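Local coordinates for protein type III restriction-modification enzyme EcoP15I Mod subunit (Escherichia coli, PDB 4ZCF) that methylates the second adenine of the DNA site 5'-CAGCAG-3' with S-adenosyl-L-methionine as methyl donor, and partners the Res subunit in DNA restriction, at residues A[222-227]-A[244-249]; A[466-471]-A[485-490]; A[557-562]-A[572-577]. All blocks are in the same frame, centred on the assembly; numbering follows the deposited sequence.

Contact 1. Residues A[222-227]-A[244-249]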
ATOM      1  N   GLY A 222      -1.155   2.523  -7.955  1.00 28.66           N
ATOM      2  CA  GLY A 222      -1.979   3.166  -8.966  1.00 26.14           C
ATOM      3  C   GLY A 222      -3.184   2.304  -9.255  1.00 30.89           C
ATOM      4  O   GLY A 222      -3.321   1.205  -8.698  1.00 30.77           O
ATOM      5  N   ASP A 223      -4.094   2.821 -10.097  1.00 27.32           N
ATOM      6  CA  ASP A 223      -5.298   2.128 -10.525  1.00 26.11           C
ATOM      7  C   ASP A 223      -5.253   2.041 -12.004  1.00 31.77           C
ATOM      8  O   ASP A 223      -4.782   2.967 -12.669  1.00 29.05           O
ATOM      9  CB  ASP A 223      -6.580   2.826 -10.046  1.00 27.68           C
ATOM     10  CG  ASP A 223      -6.580   3.103  -8.545  1.00 42.13           C
ATOM     11  OD1 ASP A 223      -6.191   2.178  -7.757  1.00 41.63           O
ATOM     12  OD2 ASP A 223      -6.911   4.251  -8.152  1.00 47.92           O
ATOM     13  N   LEU A 224      -5.666   0.879 -12.511  1.00 31.06           N
ATOM     14  CA  LEU A 224      -5.711   0.576 -13.930  1.00 31.37           C
ATOM     15  C   LEU A 224      -7.163   0.581 -14.373  1.00 32.67           C
ATOM     16  O   LEU A 224      -8.054   0.207 -13.612  1.00 28.17           O
ATOM     17  CB  LEU A 224      -5.066  -0.794 -14.244  1.00 31.50           C
ATOM     18  CG  LEU A 224      -3.674  -1.066 -13.656  1.00 34.52           C
ATOM     19  CD1 LEU A 224      -3.412  -2.582 -13.555  1.00 33.43           C
ATOM     20  CD2 LEU A 224      -2.578  -0.389 -14.489  1.00 35.73           C
ATOM     21  N   VAL A 225      -7.392   1.043 -15.609  1.00 30.77           N
ATOM     22  CA  VAL A 225      -8.721   1.124 -16.211  1.00 28.37           C
ATOM     23  C   VAL A 225      -8.808   0.081 -17.270  1.00 31.76           C
ATOM     24  O   VAL A 225      -8.036   0.098 -18.219  1.00 32.17           O
ATOM     25  CB  VAL A 225      -9.050   2.558 -16.690  1.00 29.83           C
ATOM     26  CG1 VAL A 225     -10.291   2.590 -17.569  1.00 28.66           C
ATOM     27  CG2 VAL A 225      -9.199   3.501 -15.488  1.00 28.74           C
ATOM     28  N   TRP A 226      -9.655  -0.912 -17.038  1.00 30.76           N
ATOM     29  CA  TRP A 226      -9.876  -2.000 -17.993  1.00 31.45           C
ATOM     30  C   TRP A 226     -11.147  -1.712 -18.827  1.00 34.44           C
ATOM     31  O   TRP A 226     -12.258  -1.831 -18.314  1.00 32.08           O
ATOM     32  CB  TRP A 226      -9.937  -3.384 -17.274  1.00 30.24           C
ATOM     33  CG  TRP A 226     -10.037  -4.571 -18.199  1.00 31.02           C
ATOM     34  CD1 TRP A 226      -9.498  -4.690 -19.445  1.00 34.01           C
ATOM     35  CD2 TRP A 226     -10.687  -5.815 -17.926  1.00 31.30           C
ATOM     36  NE1 TRP A 226      -9.875  -5.883 -20.012  1.00 33.87           N
ATOM     37  CE2 TRP A 226     -10.554  -6.620 -19.082  1.00 35.70           C
ATOM     38  CE3 TRP A 226     -11.407  -6.324 -16.822  1.00 32.93           C
ATOM     39  CZ2 TRP A 226     -11.094  -7.917 -19.161  1.00 35.62           C
ATOM     40  CZ3 TRP A 226     -11.943  -7.604 -16.896  1.00 34.57           C
ATOM     41  CH2 TRP A 226     -11.790  -8.388 -18.053  1.00 35.63           C
ATOM     42  N   LYS A 227     -10.961  -1.239 -20.075  1.00 32.41           N
ATOM     43  CA  LYS A 227     -12.053  -0.997 -21.021  1.00 32.30           C
ATOM     44  C   LYS A 227     -12.280  -2.372 -21.696  1.00 38.64           C
ATOM     45  O   LYS A 227     -11.503  -2.797 -22.560  1.00 38.78           O
ATOM     46  CB  LYS A 227     -11.713   0.162 -21.983  1.00 33.73           C
ATOM     47  CG  LYS A 227     -12.457   0.133 -23.309  1.00 46.20           C
ATOM     48  CD  LYS A 227     -13.714   0.935 -23.344  1.00 47.67           C
ATOM     49  CE  LYS A 227     -14.248   0.985 -24.764  1.00 42.27           C
ATOM     50  NZ  LYS A 227     -14.589  -0.352 -25.340  1.00 19.79           N
ATOM     51  N   ILE A 244      -8.782  -2.020 -11.738  1.00 32.41           N
ATOM     52  CA  ILE A 244      -7.815  -2.893 -11.080  1.00 32.17           C
ATOM     53  C   ILE A 244      -6.994  -1.959 -10.163  1.00 35.76           C
ATOM     54  O   ILE A 244      -6.186  -1.174 -10.662  1.00 33.68           O
ATOM     55  CB  ILE A 244      -6.936  -3.743 -12.051  1.00 35.08           C
ATOM     56  CG1 ILE A 244      -7.841  -4.493 -13.108  1.00 36.15           C
ATOM     57  CG2 ILE A 244      -6.020  -4.722 -11.250  1.00 33.70           C
ATOM     58  CD1 ILE A 244      -7.188  -5.363 -14.183  1.00 36.29           C
ATOM     59  N   ILE A 245      -7.293  -1.982  -8.841  1.00 33.92           N
ATOM     60  CA  ILE A 245      -6.564  -1.215  -7.833  1.00 34.40           C
ATOM     61  C   ILE A 245      -5.284  -2.003  -7.471  1.00 35.40           C
ATOM     62  O   ILE A 245      -5.324  -3.221  -7.402  1.00 34.84           O
ATOM     63  CB  ILE A 245      -7.402  -0.752  -6.603  1.00 39.04           C
ATOM     64  CG1 ILE A 245      -7.490  -1.803  -5.526  1.00 41.36           C
ATOM     65  CG2 ILE A 245      -8.791  -0.198  -6.972  1.00 41.42           C
ATOM     66  CD1 ILE A 245      -7.796  -1.199  -4.195  1.00 61.50           C
ATOM     67  N   VAL A 246      -4.142  -1.321  -7.340  1.00 30.88           N
ATOM     68  CA  VAL A 246      -2.847  -1.966  -7.074  1.00 29.94           C
ATOM     69  C   VAL A 246      -2.212  -1.344  -5.820  1.00 36.03           C
ATOM     70  O   VAL A 246      -2.209  -0.121  -5.675  1.00 38.53           O
ATOM     71  CB  VAL A 246      -1.910  -1.878  -8.322  1.00 31.69           C
ATOM     72  CG1 VAL A 246      -0.636  -2.680  -8.133  1.00 31.15           C
ATOM     73  CG2 VAL A 246      -2.624  -2.316  -9.594  1.00 30.94           C
ATOM     74  N   TYR A 247      -1.743  -2.178  -4.894  1.00 30.88           N
ATOM     75  CA  TYR A 247      -1.074  -1.737  -3.665  1.00 30.36           C
ATOM     76  C   TYR A 247       0.153  -2.612  -3.460  1.00 34.75           C
ATOM     77  O   TYR A 247       0.260  -3.683  -4.037  1.00 32.10           O
ATOM     78  CB  TYR A 247      -2.005  -1.810  -2.420  1.00 31.07           C
ATOM     79  CG  TYR A 247      -2.977  -0.654  -2.258  1.00 31.09           C
ATOM     80  CD1 TYR A 247      -4.090  -0.530  -3.086  1.00 32.23           C
ATOM     81  CD2 TYR A 247      -2.796   0.304  -1.264  1.00 31.22           C
ATOM     82  CE1 TYR A 247      -4.965   0.545  -2.967  1.00 29.64           C
ATOM     83  CE2 TYR A 247      -3.667   1.388  -1.139  1.00 31.55           C
ATOM     84  CZ  TYR A 247      -4.762   1.490  -1.980  1.00 32.13           C
ATOM     85  OH  TYR A 247      -5.669   2.508  -1.834  1.00 33.17           O
ATOM     86  N   THR A 248       1.087  -2.127  -2.668  1.00 34.80           N
ATOM     87  CA  THR A 248       2.327  -2.806  -2.327  1.00 34.89           C
ATOM     88  C   THR A 248       2.356  -3.013  -0.814  1.00 39.56           C
ATOM     89  O   THR A 248       1.589  -2.355  -0.107  1.00 38.99           O
ATOM     90  CB  THR A 248       3.528  -2.034  -2.907  1.00 37.49           C
ATOM     91  OG1 THR A 248       4.734  -2.743  -2.650  1.00 35.05           O
ATOM     92  CG2 THR A 248       3.627  -0.617  -2.403  1.00 33.69           C
ATOM     93  N   LYS A 249       3.177  -3.967  -0.317  1.00 36.60           N
ATOM     94  CA  LYS A 249       3.291  -4.171   1.130  1.00 35.69           C
ATOM     95  C   LYS A 249       4.152  -3.043   1.702  1.00 37.82           C
ATOM     96  O   LYS A 249       3.768  -2.392   2.669  1.00 36.29           O
ATOM     97  CB  LYS A 249       3.895  -5.538   1.459  1.00 37.62           C
ATOM     98  CG  LYS A 249       3.201  -6.184   2.641  1.00 40.58           C
ATOM     99  CD  LYS A 249       3.882  -5.926   3.971  1.00 38.99           C
ATOM    100  CE  LYS A 249       3.356  -6.852   5.044  1.00 41.16           C
ATOM    101  NZ  LYS A 249       3.744  -8.285   4.808  1.00 40.93           N
TER
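Three backbone hydrogen bonds join strand 222-227 to strand 244-248. Leu-224 and Ile-244 form an antiparallel hydrogen-bonded pair and bond in both directions. Leu-224 N reaches Ile-244 O at 2.8 Å, almost straight at the hydrogen (170°) and in the carbonyl plane. The return bond, Ile-244 N to Leu-224 O, is 3.0 Å long, and its donor sits above the carbonyl plane. Val-246 N gives the third bond to Gly-222 O at 3.0 Å. It is bent at the hydrogen (138°), although it arrives nearly along the C=O axis.

Leu-224, Ile-244 and Val-246 share one face. Leu-224 CG lies beside its backbone N and anti to the carbonyl carbon. The side chain crosses Ile-244 obliquely, CD1 lying 4.0 Å from Ile-244 CB and 4.0 Å from Val-246 CG2. One methyl thus bridges two residues of the partner strand.

Asp-223 and Ile-245 form the non-hydrogen-bonded pair between, on the other face. Their side chains lie side by side and point the same way. Asp-223 OD1 comes to 3.4 Å from Ile-245 CB, but its hydrogen bond goes to His-220 NE2. The ring of His-220 in turn meets Tyr-247.

Helix 420-430 covers the Leu-224 face through Leu-422 and Leu-426, and Ile-237 of the second Mod subunit packs there too. Helix 204-215 covers the Asp-223 face. Beyond strand 241-248 lies strand 193-199, which it also meets antiparallel.

Strand 241-248 therefore runs against both of its neighbours. A reversed strand inserted between two parallel ones near one side of the sheet is the hallmark of the Rossmann-like methyltransferase fold.

Contact 2. Residues A[466-471]-A[485-490]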
ATOM      1  N   THR A 466      -4.409 -21.057  -5.386  1.00 32.64           N
ATOM      2  CA  THR A 466      -5.781 -20.549  -5.547  1.00 32.70           C
ATOM      3  C   THR A 466      -6.743 -21.202  -4.567  1.00 35.05           C
ATOM      4  O   THR A 466      -6.660 -22.399  -4.317  1.00 32.85           O
ATOM      5  CB  THR A 466      -6.327 -20.498  -7.011  1.00 47.98           C
ATOM      6  OG1 THR A 466      -6.596 -21.818  -7.507  1.00 47.45           O
ATOM      7  CG2 THR A 466      -5.425 -19.699  -7.975  1.00 50.25           C
ATOM      8  N   VAL A 467      -7.655 -20.395  -4.019  1.00 32.46           N
ATOM      9  CA  VAL A 467      -8.648 -20.819  -3.043  1.00 32.97           C
ATOM     10  C   VAL A 467     -10.068 -20.674  -3.597  1.00 40.96           C
ATOM     11  O   VAL A 467     -10.386 -19.679  -4.232  1.00 40.05           O
ATOM     12  CB  VAL A 467      -8.461 -20.121  -1.666  1.00 34.26           C
ATOM     13  CG1 VAL A 467      -9.244 -20.860  -0.575  1.00 33.10           C
ATOM     14  CG2 VAL A 467      -6.975 -20.034  -1.292  1.00 33.09           C
ATOM     15  N   GLN A 468     -10.903 -21.679  -3.352  1.00 41.96           N
ATOM     16  CA  GLN A 468     -12.273 -21.719  -3.815  1.00 44.04           C
ATOM     17  C   GLN A 468     -13.185 -22.410  -2.796  1.00 53.14           C
ATOM     18  O   GLN A 468     -12.926 -23.536  -2.387  1.00 52.11           O
ATOM     19  CB  GLN A 468     -12.333 -22.399  -5.210  1.00 45.34           C
ATOM     20  CG  GLN A 468     -13.715 -22.414  -5.891  1.00 42.97           C
ATOM     21  CD  GLN A 468     -14.414 -21.084  -5.871  1.00 58.23           C
ATOM     22  OE1 GLN A 468     -13.990 -20.094  -6.507  1.00 47.83           O
ATOM     23  NE2 GLN A 468     -15.515 -21.042  -5.135  1.00 57.72           N
ATOM     24  N   LEU A 469     -14.256 -21.717  -2.391  1.00 54.90           N
ATOM     25  CA  LEU A 469     -15.269 -22.225  -1.463  1.00 55.73           C
ATOM     26  C   LEU A 469     -16.103 -23.288  -2.139  1.00 64.37           C
ATOM     27  O   LEU A 469     -16.488 -23.131  -3.299  1.00 64.36           O
ATOM     28  CB  LEU A 469     -16.179 -21.076  -0.975  1.00 54.97           C
ATOM     29  CG  LEU A 469     -17.228 -21.414   0.097  1.00 58.82           C
ATOM     30  CD1 LEU A 469     -16.582 -21.880   1.404  1.00 58.33           C
ATOM     31  CD2 LEU A 469     -18.161 -20.238   0.344  1.00 60.08           C
ATOM     32  N   ASP A 470     -16.426 -24.348  -1.395  1.00 64.76           N
ATOM     33  CA  ASP A 470     -17.262 -25.463  -1.852  1.00 66.28           C
ATOM     34  C   ASP A 470     -18.783 -25.075  -1.901  1.00 70.40           C
ATOM     35  O   ASP A 470     -19.648 -25.847  -1.473  1.00 70.73           O
ATOM     36  CB  ASP A 470     -17.001 -26.683  -0.945  1.00 69.50           C
ATOM     37  CG  ASP A 470     -17.139 -28.023  -1.634  1.00 92.12           C
ATOM     38  OD1 ASP A 470     -16.491 -28.220  -2.700  1.00 94.32           O
ATOM     39  OD2 ASP A 470     -17.840 -28.905  -1.077  1.00101.81           O
ATOM     40  N   GLU A 471     -19.085 -23.868  -2.423  1.00 66.25           N
ATOM     41  CA  GLU A 471     -20.426 -23.300  -2.596  1.00 65.88           C
ATOM     42  C   GLU A 471     -21.164 -24.099  -3.696  1.00 69.97           C
ATOM     43  O   GLU A 471     -20.643 -24.205  -4.807  1.00 68.41           O
ATOM     44  CB  GLU A 471     -20.304 -21.803  -2.974  1.00 67.00           C
ATOM     45  CG  GLU A 471     -21.600 -21.063  -3.271  1.00 73.06           C
ATOM     46  CD  GLU A 471     -21.441 -19.826  -4.144  1.00 93.30           C
ATOM     47  OE1 GLU A 471     -22.219 -19.687  -5.117  1.00 92.95           O
ATOM     48  OE2 GLU A 471     -20.537 -19.003  -3.868  1.00 79.12           O
ATOM     49  N   ASN A 485     -21.656 -30.375  -8.663  1.00 58.12           N
ATOM     50  CA  ASN A 485     -22.526 -29.948  -7.560  1.00 58.59           C
ATOM     51  C   ASN A 485     -22.005 -28.714  -6.806  1.00 62.65           C
ATOM     52  O   ASN A 485     -22.795 -28.066  -6.116  1.00 62.89           O
ATOM     53  CB  ASN A 485     -22.825 -31.113  -6.590  1.00 62.27           C
ATOM     54  CG  ASN A 485     -23.319 -32.370  -7.272  1.00 83.66           C
ATOM     55  OD1 ASN A 485     -24.427 -32.424  -7.824  1.00 78.81           O
ATOM     56  ND2 ASN A 485     -22.486 -33.400  -7.274  1.00 73.55           N
ATOM     57  N   THR A 486     -20.678 -28.410  -6.904  1.00 57.30           N
ATOM     58  CA  THR A 486     -20.046 -27.226  -6.288  1.00 55.70           C
ATOM     59  C   THR A 486     -19.173 -26.473  -7.300  1.00 56.64           C
ATOM     60  O   THR A 486     -18.706 -27.084  -8.262  1.00 55.18           O
ATOM     61  CB  THR A 486     -19.309 -27.544  -4.956  1.00 60.02           C
ATOM     62  OG1 THR A 486     -18.116 -28.301  -5.176  1.00 59.81           O
ATOM     63  CG2 THR A 486     -20.190 -28.231  -3.930  1.00 56.99           C
ATOM     64  N   ILE A 487     -18.959 -25.141  -7.084  1.00 52.37           N
ATOM     65  CA  ILE A 487     -18.112 -24.270  -7.932  1.00 50.80           C
ATOM     66  C   ILE A 487     -16.679 -24.815  -7.902  1.00 51.21           C
ATOM     67  O   ILE A 487     -15.949 -24.695  -8.889  1.00 50.78           O
ATOM     68  CB  ILE A 487     -18.112 -22.759  -7.499  1.00 54.12           C
ATOM     69  CG1 ILE A 487     -19.450 -22.257  -6.924  1.00 54.33           C
ATOM     70  CG2 ILE A 487     -17.543 -21.817  -8.611  1.00 54.91           C
ATOM     71  CD1 ILE A 487     -20.644 -22.074  -7.945  1.00 64.39           C
ATOM     72  N   PHE A 488     -16.282 -25.400  -6.747  1.00 44.97           N
ATOM     73  CA  PHE A 488     -14.964 -26.001  -6.563  1.00 42.87           C
ATOM     74  C   PHE A 488     -14.724 -27.121  -7.575  1.00 48.98           C
ATOM     75  O   PHE A 488     -13.608 -27.241  -8.076  1.00 50.07           O
ATOM     76  CB  PHE A 488     -14.764 -26.511  -5.120  1.00 42.34           C
ATOM     77  CG  PHE A 488     -13.403 -27.135  -4.931  1.00 41.51           C
ATOM     78  CD1 PHE A 488     -12.283 -26.341  -4.673  1.00 42.34           C
ATOM     79  CD2 PHE A 488     -13.223 -28.511  -5.082  1.00 41.08           C
ATOM     80  CE1 PHE A 488     -11.014 -26.912  -4.551  1.00 42.23           C
ATOM     81  CE2 PHE A 488     -11.947 -29.081  -4.975  1.00 42.72           C
ATOM     82  CZ  PHE A 488     -10.854 -28.279  -4.698  1.00 40.77           C
ATOM     83  N   ASP A 489     -15.760 -27.942  -7.851  1.00 45.81           N
ATOM     84  CA  ASP A 489     -15.714 -29.070  -8.783  1.00 46.08           C
ATOM     85  C   ASP A 489     -15.391 -28.618 -10.207  1.00 48.38           C
ATOM     86  O   ASP A 489     -14.569 -29.257 -10.867  1.00 47.30           O
ATOM     87  CB  ASP A 489     -17.039 -29.859  -8.757  1.00 48.39           C
ATOM     88  CG  ASP A 489     -17.354 -30.569  -7.461  1.00 55.26           C
ATOM     89  OD1 ASP A 489     -16.413 -31.078  -6.822  1.00 55.44           O
ATOM     90  OD2 ASP A 489     -18.556 -30.697  -7.134  1.00 63.89           O
ATOM     91  N   LEU A 490     -16.012 -27.499 -10.657  1.00 45.09           N
ATOM     92  CA  LEU A 490     -15.790 -26.879 -11.974  1.00 45.23           C
ATOM     93  C   LEU A 490     -14.405 -26.294 -12.048  1.00 49.24           C
ATOM     94  O   LEU A 490     -13.773 -26.350 -13.111  1.00 49.63           O
ATOM     95  CB  LEU A 490     -16.766 -25.738 -12.221  1.00 45.48           C
ATOM     96  CG  LEU A 490     -18.205 -26.070 -12.447  1.00 51.48           C
ATOM     97  CD1 LEU A 490     -19.064 -24.993 -11.826  1.00 52.43           C
ATOM     98  CD2 LEU A 490     -18.506 -26.250 -13.953  1.00 53.26           C
TER
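Thr-486 holds OG1 between its backbone N and carbonyl carbon (chi1 71°), which aims the hydroxyl at Asp-470. Phe-488 has CG anti to the backbone N (chi1 180°), which brings ring atom CD1 to the end of strand 466-468, near Gln-468. Gln-468 starts anti as well, then bends at chi2 (47°) and brings its amide back to its own chain.

The Thr-486 hydroxyl donates to Asp-470 OD1 at 3.0 Å, from above the carboxylate plane. The same oxygen lies 3.4 Å from Phe-488 CB. Ile-487 N, the first amide of the helix, bonds to Glu-471 O at 3.0 Å, nearly along the C=O axis. Ile-487 also runs side by side with Glu-471, its CD1 4.0 Å from Glu-471 OE1.

Thr-486 is the N-cap of helix 487-500. Its own N-H bonds to Asp-489 OD2 at 3.1 Å, which is the half of a capping box given by the third helical residue. Its hydroxyl points to Asp-470 instead.

Gln-468 NE2 bonds to Leu-469 O at 2.9 Å, in the plane of its amide. Glu-471 N shares that acceptor, so two donors hold the turn after the strand. Gln-468 CB rests 4.0 Å from Phe-488 CD1, and NE2 lies near Ile-487 CB. Leu-97 and Lys-99 of strand 96-99 also touch Phe-488.

The helix start is thus tied to the chain just beyond strand 461-468 by one backbone and one hydroxyl bond. Asp-470 and Asp-489 gather negative charge at this N-terminus. The two carboxylates would probably repel each other somewhat. The helix dipole, and the long, weak ion pair of Lys-99 with Asp-470, would probably offset this.

Contact 3. Residues A[557-562]-A[572-577]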
ATOM      1  N   LEU A 557       3.401 -26.082   1.707  1.00 45.55           N
ATOM      2  CA  LEU A 557       2.681 -27.262   1.184  1.00 45.53           C
ATOM      3  C   LEU A 557       3.390 -27.987   0.036  1.00 52.85           C
ATOM      4  O   LEU A 557       3.005 -29.097  -0.311  1.00 54.32           O
ATOM      5  CB  LEU A 557       1.207 -26.958   0.844  1.00 44.66           C
ATOM      6  CG  LEU A 557       0.338 -26.445   1.997  1.00 48.03           C
ATOM      7  CD1 LEU A 557      -1.032 -25.997   1.508  1.00 47.66           C
ATOM      8  CD2 LEU A 557       0.179 -27.497   3.084  1.00 49.84           C
ATOM      9  N   THR A 558       4.450 -27.391  -0.505  1.00 51.73           N
ATOM     10  CA  THR A 558       5.248 -27.964  -1.597  1.00 53.10           C
ATOM     11  C   THR A 558       6.438 -28.787  -1.087  1.00 60.44           C
ATOM     12  O   THR A 558       6.930 -29.646  -1.823  1.00 61.09           O
ATOM     13  CB  THR A 558       5.634 -26.889  -2.637  1.00 53.16           C
ATOM     14  OG1 THR A 558       6.365 -25.824  -2.002  1.00 50.60           O
ATOM     15  CG2 THR A 558       4.427 -26.355  -3.392  1.00 42.84           C
ATOM     16  N   THR A 559       6.891 -28.523   0.168  1.00 58.19           N
ATOM     17  CA  THR A 559       7.972 -29.239   0.858  1.00 58.52           C
ATOM     18  C   THR A 559       7.543 -30.724   0.992  1.00 64.51           C
ATOM     19  O   THR A 559       6.385 -30.998   1.339  1.00 64.06           O
ATOM     20  CB  THR A 559       8.265 -28.577   2.228  1.00 68.59           C
ATOM     21  OG1 THR A 559       8.496 -27.174   2.060  1.00 70.65           O
ATOM     22  CG2 THR A 559       9.455 -29.192   2.948  1.00 67.67           C
ATOM     23  N   PRO A 560       8.417 -31.704   0.676  1.00 62.85           N
ATOM     24  CA  PRO A 560       7.979 -33.097   0.774  1.00 62.70           C
ATOM     25  C   PRO A 560       8.087 -33.678   2.186  1.00 65.56           C
ATOM     26  O   PRO A 560       8.933 -33.274   2.990  1.00 64.60           O
ATOM     27  CB  PRO A 560       8.875 -33.825  -0.243  1.00 64.68           C
ATOM     28  CG  PRO A 560       9.898 -32.797  -0.726  1.00 69.14           C
ATOM     29  CD  PRO A 560       9.813 -31.630   0.199  1.00 64.75           C
ATOM     30  N   ILE A 561       7.178 -34.613   2.487  1.00 61.55           N
ATOM     31  CA  ILE A 561       7.139 -35.344   3.749  1.00 60.62           C
ATOM     32  C   ILE A 561       7.656 -36.767   3.435  1.00 65.81           C
ATOM     33  O   ILE A 561       6.952 -37.551   2.789  1.00 65.31           O
ATOM     34  CB  ILE A 561       5.717 -35.346   4.389  1.00 62.19           C
ATOM     35  CG1 ILE A 561       5.141 -33.908   4.528  1.00 60.51           C
ATOM     36  CG2 ILE A 561       5.738 -36.095   5.726  1.00 62.76           C
ATOM     37  CD1 ILE A 561       3.637 -33.813   4.743  1.00 54.81           C
ATOM     38  N   GLU A 562       8.903 -37.068   3.836  1.00 62.93           N
ATOM     39  CA  GLU A 562       9.484 -38.385   3.595  1.00 62.80           C
ATOM     40  C   GLU A 562       9.203 -39.385   4.706  1.00 66.60           C
ATOM     41  O   GLU A 562       9.220 -39.032   5.883  1.00 65.76           O
ATOM     42  CB  GLU A 562      10.978 -38.319   3.242  1.00 64.19           C
ATOM     43  CG  GLU A 562      11.831 -37.436   4.127  1.00 76.54           C
ATOM     44  CD  GLU A 562      13.270 -37.351   3.648  1.00103.63           C
ATOM     45  OE1 GLU A 562      13.572 -36.450   2.830  1.00104.46           O
ATOM     46  OE2 GLU A 562      14.087 -38.204   4.067  1.00 91.74           O
ATOM     47  N   HIS A 572       8.049 -39.629  10.040  1.00 52.47           N
ATOM     48  CA  HIS A 572       8.013 -38.710   8.900  1.00 51.99           C
ATOM     49  C   HIS A 572       8.947 -37.549   9.145  1.00 54.27           C
ATOM     50  O   HIS A 572       8.974 -37.015  10.244  1.00 53.42           O
ATOM     51  CB  HIS A 572       6.583 -38.204   8.628  1.00 52.81           C
ATOM     52  CG  HIS A 572       5.528 -39.252   8.803  1.00 56.47           C
ATOM     53  ND1 HIS A 572       5.166 -40.091   7.766  1.00 58.12           N
ATOM     54  CD2 HIS A 572       4.824 -39.596   9.909  1.00 57.87           C
ATOM     55  CE1 HIS A 572       4.249 -40.902   8.265  1.00 57.04           C
ATOM     56  NE2 HIS A 572       4.011 -40.643   9.549  1.00 57.31           N
ATOM     57  N   LEU A 573       9.725 -37.175   8.125  1.00 51.37           N
ATOM     58  CA  LEU A 573      10.668 -36.061   8.174  1.00 50.84           C
ATOM     59  C   LEU A 573      10.197 -34.984   7.202  1.00 56.15           C
ATOM     60  O   LEU A 573       9.830 -35.306   6.063  1.00 56.21           O
ATOM     61  CB  LEU A 573      12.098 -36.542   7.820  1.00 50.28           C
ATOM     62  CG  LEU A 573      13.267 -35.548   8.039  1.00 53.94           C
ATOM     63  CD1 LEU A 573      13.493 -35.245   9.523  1.00 53.99           C
ATOM     64  CD2 LEU A 573      14.558 -36.049   7.403  1.00 54.11           C
ATOM     65  N   CYS A 574      10.174 -33.715   7.668  1.00 53.24           N
ATOM     66  CA  CYS A 574       9.765 -32.549   6.877  1.00 54.05           C
ATOM     67  C   CYS A 574      10.390 -31.269   7.376  1.00 58.89           C
ATOM     68  O   CYS A 574       9.982 -30.768   8.425  1.00 59.21           O
ATOM     69  CB  CYS A 574       8.248 -32.413   6.796  1.00 54.85           C
ATOM     70  SG  CYS A 574       7.688 -30.958   5.864  1.00 58.97           S
ATOM     71  N   ASP A 575      11.317 -30.698   6.582  1.00 54.95           N
ATOM     72  CA  ASP A 575      12.011 -29.443   6.869  1.00 54.47           C
ATOM     73  C   ASP A 575      12.656 -29.452   8.265  1.00 56.01           C
ATOM     74  O   ASP A 575      12.279 -28.659   9.134  1.00 56.38           O
ATOM     75  CB  ASP A 575      11.078 -28.221   6.635  1.00 56.62           C
ATOM     76  CG  ASP A 575      11.749 -26.862   6.445  1.00 71.29           C
ATOM     77  OD1 ASP A 575      12.954 -26.831   6.088  1.00 72.09           O
ATOM     78  OD2 ASP A 575      11.052 -25.827   6.593  1.00 79.48           O
ATOM     79  N   GLY A 576      13.593 -30.386   8.469  1.00 49.66           N
ATOM     80  CA  GLY A 576      14.337 -30.543   9.716  1.00 48.69           C
ATOM     81  C   GLY A 576      13.579 -31.090  10.915  1.00 52.43           C
ATOM     82  O   GLY A 576      14.207 -31.422  11.921  1.00 52.96           O
ATOM     83  N   ARG A 577      12.233 -31.167  10.853  1.00 47.99           N
ATOM     84  CA  ARG A 577      11.451 -31.698  11.966  1.00 47.74           C
ATOM     85  C   ARG A 577      10.966 -33.136  11.746  1.00 51.15           C
ATOM     86  O   ARG A 577      10.536 -33.477  10.638  1.00 50.74           O
ATOM     87  CB  ARG A 577      10.352 -30.730  12.478  1.00 49.21           C
ATOM     88  CG  ARG A 577       9.732 -29.789  11.458  1.00 59.46           C
ATOM     89  CD  ARG A 577       9.884 -28.322  11.825  1.00 64.05           C
ATOM     90  NE  ARG A 577       9.253 -27.453  10.823  1.00 75.57           N
ATOM     91  CZ  ARG A 577       9.889 -26.562  10.062  1.00 90.65           C
ATOM     92  NH1 ARG A 577      11.202 -26.394  10.176  1.00 81.31           N
ATOM     93  NH2 ARG A 577       9.216 -25.829   9.185  1.00 72.59           N
TER
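The firm part of this contact starts from one antiparallel hydrogen-bonded pair, Glu-562 with Leu-573. Glu-562 N bonds to Leu-573 O and Leu-573 N to Glu-562 O, each in the carbonyl plane. Just before it, Ile-561 divides its two branches. CG2 lies 3.7 Å from His-572 CB, and CG1 lies 4.1 Å from Cys-574 SG. Thr-559 adds its methyl CG2, 3.8 Å from Cys-574 SG. Helix 539-552 lies beside this group: Cys-550 touches both Ile-561 and Cys-574, and Tyr-542 binds His-572 NE2. An alanine at Ile-561 would remove both branches and would probably loosen the packing between His-572, Cys-574 and the helix.

The solvent side is more polar. The exposed Glu-562 chain lies alongside Leu-573, its CG 3.8 Å from Leu-573 CB. A type I' turn runs from Cys-574 to Arg-577 and carries the exposed Asp-575. Arg-577 NH2 forms a salt bridge with Asp-575 OD2, with a weak hydrogen bond in it. Arg-577 NH1 also pairs with Glu-134 of the Res chain. Backbone bonds and apolar contact thus hold the sheet edge, while the charges gather at the turn and reach the partner subunit.

How the contacts relate
Contact 1 is buried in the core, contact 2 lies at the surface, and contact 3 is partly buried. Contacts 1 and 2 reach the same large mixed sheet of the methylase, with centres about 27 Å apart. The first joins two strands of it. The second ties a strand end to the helix that follows. Contact 3 belongs to a separate sheet of the C-terminal region, its centre about 38 Å from that of contact 1. Chemistry follows place. Segments 222-227 and 244-249 rely on backbone bonds and aliphatic packing. Segments 466-471 and 485-490 are joined by one backbone bond and one hydroxyl-carboxylate bond at a helix start. Segments 557-562 and 572-577 combine a short strand pairing with charge at the turn.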